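Local coordinates for protein Ceg4 (Legionella pneumophila subsp. pneumophila, PDB 6AOK) that acts as a HAD-like phosphotyrosine phosphatase effector that attenuates activation of eukaryotic MAPK pathways, at residues Val48-Pro60 and Asn109-Ala121. Sequence-based numbering, arbitrary orientation. Where two conformers were deposited one is given.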
loop_
_atom_site.group_PDB
_atom_site.type_symbol
_atom_site.label_atom_id
_atom_site.label_comp_id
_atom_site.label_asym_id
_atom_site.label_seq_id
_atom_site.Cartn_x
_atom_site.Cartn_y
_atom_site.Cartn_z
ATOM N N VAL A 48 -4.023 27.069 4.964
ATOM C CA VAL A 48 -5.422 26.807 4.642
ATOM C C VAL A 48 -5.537 25.342 4.290
ATOM O O VAL A 48 -4.691 24.823 3.562
ATOM C CB VAL A 48 -5.935 27.668 3.474
ATOM C CG1 VAL A 48 -7.407 27.322 3.196
ATOM C CG2 VAL A 48 -5.764 29.187 3.786
ATOM N N GLU A 49 -6.550 24.669 4.805
ATOM C CA GLU A 49 -6.784 23.275 4.445
ATOM C C GLU A 49 -7.946 23.165 3.465
ATOM O O GLU A 49 -8.963 23.819 3.629
ATOM C CB GLU A 49 -7.070 22.434 5.702
ATOM C CG GLU A 49 -5.826 22.160 6.541
ATOM C CD GLU A 49 -6.141 22.008 8.025
ATOM O OE1 GLU A 49 -7.170 21.396 8.348
ATOM O OE2 GLU A 49 -5.386 22.539 8.868
ATOM N N GLN A 50 -7.786 22.322 2.450
ATOM C CA GLN A 50 -8.859 21.997 1.530
ATOM C C GLN A 50 -9.240 20.550 1.762
ATOM O O GLN A 50 -8.462 19.786 2.329
ATOM C CB GLN A 50 -8.412 22.187 0.073
ATOM C CG GLN A 50 -7.980 23.630 -0.228
ATOM C CD GLN A 50 -7.633 23.736 -1.697
ATOM O OE1 GLN A 50 -8.474 24.187 -2.501
ATOM N NE2 GLN A 50 -6.396 23.283 -2.075
ATOM N N ASP A 51 -10.438 20.167 1.326
ATOM C CA ASP A 51 -10.853 18.781 1.460
ATOM C C ASP A 51 -9.628 18.021 0.996
ATOM O O ASP A 51 -9.049 18.358 -0.037
ATOM C CB ASP A 51 -12.047 18.480 0.559
ATOM C CG ASP A 51 -12.448 17.018 0.591
ATOM O OD1 ASP A 51 -11.608 16.179 0.982
ATOM O OD2 ASP A 51 -13.600 16.708 0.225
ATOM N N TYR A 52 -9.218 17.000 1.737
ATOM C CA TYR A 52 -7.991 16.288 1.352
ATOM C C TYR A 52 -8.271 15.232 0.314
ATOM O O TYR A 52 -7.379 14.861 -0.461
ATOM C CB TYR A 52 -7.285 15.638 2.556
ATOM C CG TYR A 52 -7.899 14.311 2.954
ATOM C CD1 TYR A 52 -8.960 14.271 3.851
ATOM C CD2 TYR A 52 -7.462 13.121 2.382
ATOM C CE1 TYR A 52 -9.579 13.069 4.194
ATOM C CE2 TYR A 52 -8.083 11.907 2.707
ATOM C CZ TYR A 52 -9.123 11.894 3.622
ATOM O OH TYR A 52 -9.725 10.665 3.951
ATOM N N LYS A 53 -9.501 14.771 0.245
ATOM C CA LYS A 53 -9.786 13.554 -0.501
ATOM C C LYS A 53 -10.218 13.879 -1.914
ATOM O O LYS A 53 -9.871 13.156 -2.841
ATOM C CB LYS A 53 -10.858 12.744 0.246
ATOM C CG LYS A 53 -11.372 11.444 -0.445
ATOM C CD LYS A 53 -10.625 10.229 0.048
ATOM C CE LYS A 53 -11.203 8.946 -0.637
ATOM N NZ LYS A 53 -10.593 7.866 0.055
ATOM N N ASN A 54 -10.939 14.975 -2.100
ATOM C CA ASN A 54 -11.605 15.235 -3.369
ATOM C C ASN A 54 -11.083 16.454 -4.104
ATOM O O ASN A 54 -11.373 16.592 -5.288
ATOM C CB ASN A 54 -13.110 15.411 -3.158
ATOM C CG ASN A 54 -13.736 14.166 -2.563
ATOM O OD1 ASN A 54 -13.566 13.061 -3.105
ATOM N ND2 ASN A 54 -14.411 14.323 -1.417
ATOM N N THR A 55 -10.320 17.312 -3.462
ATOM C CA THR A 55 -9.739 18.438 -4.184
ATOM C C THR A 55 -8.750 17.914 -5.235
ATOM O O THR A 55 -7.906 17.067 -4.909
ATOM C CB THR A 55 -9.022 19.372 -3.205
ATOM O OG1 THR A 55 -9.946 19.832 -2.201
ATOM C CG2 THR A 55 -8.436 20.609 -3.965
ATOM N N PRO A 56 -8.799 18.393 -6.487
ATOM C CA PRO A 56 -7.879 17.853 -7.500
ATOM C C PRO A 56 -6.428 18.060 -7.090
ATOM O O PRO A 56 -6.049 19.074 -6.487
ATOM C CB PRO A 56 -8.250 18.634 -8.772
ATOM C CG PRO A 56 -9.750 18.958 -8.594
ATOM C CD PRO A 56 -9.815 19.287 -7.089
HETATM N N MSE A 57 -5.620 17.052 -7.348
HETATM C CA MSE A 57 -4.218 17.102 -6.954
HETATM C C MSE A 57 -3.398 17.734 -8.055
HETATM O O MSE A 57 -3.785 17.705 -9.227
HETATM C CB MSE A 57 -3.692 15.686 -6.643
HETATM C CG MSE A 57 -2.334 15.674 -5.990
HETATM SE SE MSE A 57 -2.028 14.089 -4.858
HETATM C CE MSE A 57 -3.086 14.502 -3.306
ATOM N N LYS A 58 -2.283 18.378 -7.686
ATOM C CA LYS A 58 -1.360 18.878 -8.698
ATOM C C LYS A 58 -0.898 17.727 -9.588
ATOM O O LYS A 58 -0.922 16.556 -9.204
ATOM C CB LYS A 58 -0.156 19.561 -8.028
ATOM C CG LYS A 58 -0.556 20.969 -7.494
ATOM C CD LYS A 58 0.477 21.607 -6.625
ATOM C CE LYS A 58 -0.018 22.952 -6.041
ATOM N NZ LYS A 58 1.047 23.460 -5.085
ATOM N N ASP A 59 -0.440 18.071 -10.771
ATOM C CA ASP A 59 0.078 17.052 -11.685
ATOM C C ASP A 59 1.149 16.192 -11.031
ATOM O O ASP A 59 1.922 16.700 -10.200
ATOM C CB ASP A 59 0.675 17.697 -12.940
ATOM C CG ASP A 59 -0.360 18.495 -13.751
ATOM O OD1 ASP A 59 -1.368 17.869 -14.129
ATOM O OD2 ASP A 59 -0.103 19.670 -14.134
ATOM N N PRO A 60 1.285 14.914 -11.445
ATOM C CA PRO A 60 2.323 14.057 -10.844
ATOM C C PRO A 60 3.704 14.672 -10.883
ATOM O O PRO A 60 4.444 14.533 -9.893
ATOM C CB PRO A 60 2.265 12.780 -11.700
ATOM C CG PRO A 60 0.810 12.739 -12.173
ATOM C CD PRO A 60 0.453 14.185 -12.436
ATOM N N ASN A 109 -3.209 -5.181 -3.097
ATOM C CA ASN A 109 -4.323 -4.256 -2.943
ATOM C C ASN A 109 -3.994 -3.347 -1.778
ATOM O O ASN A 109 -3.844 -3.816 -0.650
ATOM C CB ASN A 109 -5.630 -4.972 -2.636
ATOM C CG ASN A 109 -5.988 -6.016 -3.689
ATOM O OD1 ASN A 109 -6.460 -5.664 -4.793
ATOM N ND2 ASN A 109 -5.773 -7.306 -3.370
ATOM N N ILE A 110 -4.001 -2.059 -2.027
ATOM C CA ILE A 110 -3.910 -1.074 -0.961
ATOM C C ILE A 110 -5.319 -0.554 -0.686
ATOM O O ILE A 110 -6.015 -0.110 -1.601
ATOM C CB ILE A 110 -2.971 0.069 -1.350
ATOM C CG1 ILE A 110 -1.558 -0.484 -1.596
ATOM C CG2 ILE A 110 -2.994 1.156 -0.207
ATOM C CD1 ILE A 110 -0.561 0.605 -2.106
ATOM N N VAL A 111 -5.759 -0.645 0.555
ATOM C CA VAL A 111 -7.120 -0.278 0.921
ATOM C C VAL A 111 -7.013 0.885 1.892
ATOM O O VAL A 111 -6.394 0.753 2.951
ATOM C CB VAL A 111 -7.853 -1.462 1.570
ATOM C CG1 VAL A 111 -9.325 -1.162 1.742
ATOM C CG2 VAL A 111 -7.604 -2.828 0.742
ATOM N N THR A 112 -7.612 2.014 1.544
ATOM C CA THR A 112 -7.152 3.229 2.175
ATOM C C THR A 112 -8.280 4.257 2.256
ATOM O O THR A 112 -9.218 4.233 1.460
ATOM C CB THR A 112 -5.961 3.769 1.341
ATOM O OG1 THR A 112 -5.389 4.843 2.028
ATOM C CG2 THR A 112 -6.407 4.243 -0.057
ATOM N N LYS A 113 -8.168 5.183 3.171
ATOM C CA LYS A 113 -9.000 6.384 3.112
ATOM C C LYS A 113 -8.219 7.565 2.544
ATOM O O LYS A 113 -8.737 8.707 2.531
ATOM C CB LYS A 113 -9.558 6.749 4.491
ATOM C CG LYS A 113 -10.489 5.682 5.083
ATOM C CD LYS A 113 -10.685 5.848 6.604
ATOM C CE LYS A 113 -11.141 4.451 7.094
ATOM N NZ LYS A 113 -11.379 4.378 8.531
ATOM N N ASN A 114 -6.971 7.321 2.131
ATOM C CA ASN A 114 -6.191 8.284 1.347
ATOM C C ASN A 114 -6.604 8.171 -0.122
ATOM O O ASN A 114 -7.697 7.666 -0.440
ATOM C CB ASN A 114 -4.689 8.042 1.530
ATOM C CG ASN A 114 -3.844 9.301 1.366
ATOM O OD1 ASN A 114 -4.003 10.045 0.384
ATOM N ND2 ASN A 114 -2.902 9.537 2.318
ATOM N N ARG A 115 -5.766 8.627 -1.046
ATOM C CA ARG A 115 -6.235 8.676 -2.421
ATOM C C ARG A 115 -5.133 8.153 -3.314
ATOM O O ARG A 115 -3.949 8.303 -3.013
ATOM C CB ARG A 115 -6.633 10.099 -2.842
ATOM C CG ARG A 115 -5.538 11.120 -2.573
ATOM C CD ARG A 115 -6.142 12.489 -2.610
ATOM N NE ARG A 115 -6.543 12.868 -3.963
ATOM C CZ ARG A 115 -7.044 14.056 -4.280
ATOM N NH1 ARG A 115 -7.236 14.993 -3.329
ATOM N NH2 ARG A 115 -7.365 14.312 -5.561
ATOM N N ALA A 116 -5.544 7.499 -4.406
ATOM C CA ALA A 116 -4.592 6.914 -5.355
ATOM C C ALA A 116 -3.558 7.925 -5.849
ATOM O O ALA A 116 -2.383 7.568 -6.033
ATOM C CB ALA A 116 -5.361 6.324 -6.548
ATOM N N GLU A 117 -3.944 9.180 -6.096
ATOM C CA GLU A 117 -2.931 10.078 -6.681
ATOM C C GLU A 117 -1.776 10.269 -5.709
ATOM O O GLU A 117 -0.602 10.341 -6.117
ATOM C CB GLU A 117 -3.501 11.446 -7.082
ATOM C CG GLU A 117 -4.641 11.371 -8.019
ATOM C CD GLU A 117 -5.989 11.493 -7.275
ATOM O OE1 GLU A 117 -6.272 10.745 -6.290
ATOM O OE2 GLU A 117 -6.765 12.350 -7.690
ATOM N N TYR A 118 -2.089 10.296 -4.423
ATOM C CA TYR A 118 -1.063 10.552 -3.421
ATOM C C TYR A 118 -0.171 9.339 -3.252
ATOM O O TYR A 118 1.066 9.450 -3.195
ATOM C CB TYR A 118 -1.728 10.881 -2.083
ATOM C CG TYR A 118 -0.672 11.090 -1.026
ATOM C CD1 TYR A 118 -0.490 10.175 0.012
ATOM C CD2 TYR A 118 0.160 12.215 -1.092
ATOM C CE1 TYR A 118 0.532 10.397 1.003
ATOM C CE2 TYR A 118 1.151 12.441 -0.126
ATOM C CZ TYR A 118 1.330 11.528 0.906
ATOM O OH TYR A 118 2.250 11.763 1.903
ATOM N N ILE A 119 -0.796 8.166 -3.144
ATOM C CA ILE A 119 -0.056 6.922 -2.986
ATOM C C ILE A 119 0.887 6.716 -4.168
ATOM O O ILE A 119 2.066 6.418 -3.978
ATOM C CB ILE A 119 -1.042 5.741 -2.806
ATOM C CG1 ILE A 119 -1.775 5.878 -1.454
ATOM C CG2 ILE A 119 -0.310 4.431 -2.957
ATOM C CD1 ILE A 119 -3.031 4.956 -1.367
ATOM N N LYS A 120 0.401 6.939 -5.399
ATOM C CA LYS A 120 1.258 6.766 -6.567
ATOM C C LYS A 120 2.412 7.765 -6.573
ATOM O O LYS A 120 3.518 7.444 -7.045
ATOM C CB LYS A 120 0.436 6.904 -7.837
ATOM C CG LYS A 120 -0.533 5.759 -8.055
ATOM C CD LYS A 120 -1.138 6.032 -9.440
ATOM C CE LYS A 120 -2.343 5.300 -9.643
ATOM N NZ LYS A 120 -2.895 5.756 -10.997
ATOM N N ALA A 121 2.171 8.989 -6.093
ATOM C CA ALA A 121 3.276 9.952 -6.014
ATOM C C ALA A 121 4.327 9.504 -5.006
ATOM O O ALA A 121 5.518 9.728 -5.229
ATOM C CB ALA A 121 2.777 11.349 -5.652
HETATM O O HOH W 1 -6.624 14.786 -8.916
#
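Arg115 reaches into the turn of the 48-60 loop and binds its backbone carbonyls with the guanidinium edge. Arg115 NH1 and NH2 both donate to Thr55 O, end-on at 2.7 and 2.9 Å, with the oxygen in the guanidinium plane. Arg115 NH1 also donates to Tyr52 O at 2.9 Å, although it stands above that carbonyl's plane. The other edge faces Glu117, in the first turn of helix 116-125: NE donates to OE1 and NH2 to OE2, nearly straight at 178° and 173°, yet both carboxylate oxygens are met from above their plane. All three guanidinium nitrogens thus have acceptors, and the group is fixed in rotation. Met57, here selenomethionine, lies over one face, its CE 3.7 Å from Arg115 CD, while Lys53 O lies over the opposite face without a bond. A water bridges Met57 N to Glu117 OE2, which is also hydrogen-bonded to a Tris molecule, probably from the crystallisation liquor.

The 109-121 segment leaves strand 106-111 of the parallel Rossmann-like HAD sheet and enters the next helix beside the magnesium site, where Asn114 ND2 bonds the metal ligand Asp20. Carbonyls of this turn are taken up by the loop. Tyr52 OH donates to Lys113 O at 2.6 Å, the oxygen lying at the ring edge. Lys53 CB covers one face of that ring; its chain, bent at chi2 (95°), brings NZ to Asn114 O at 2.9 Å and, weakly, to Lys113 O; its strongest partner, however, is Glu140 O, outside the two segments. Within the loop, Asp51 OD1 accepts from Lys53 N in an Asx turn, and Thr55 OG1 donates to Asp51 O.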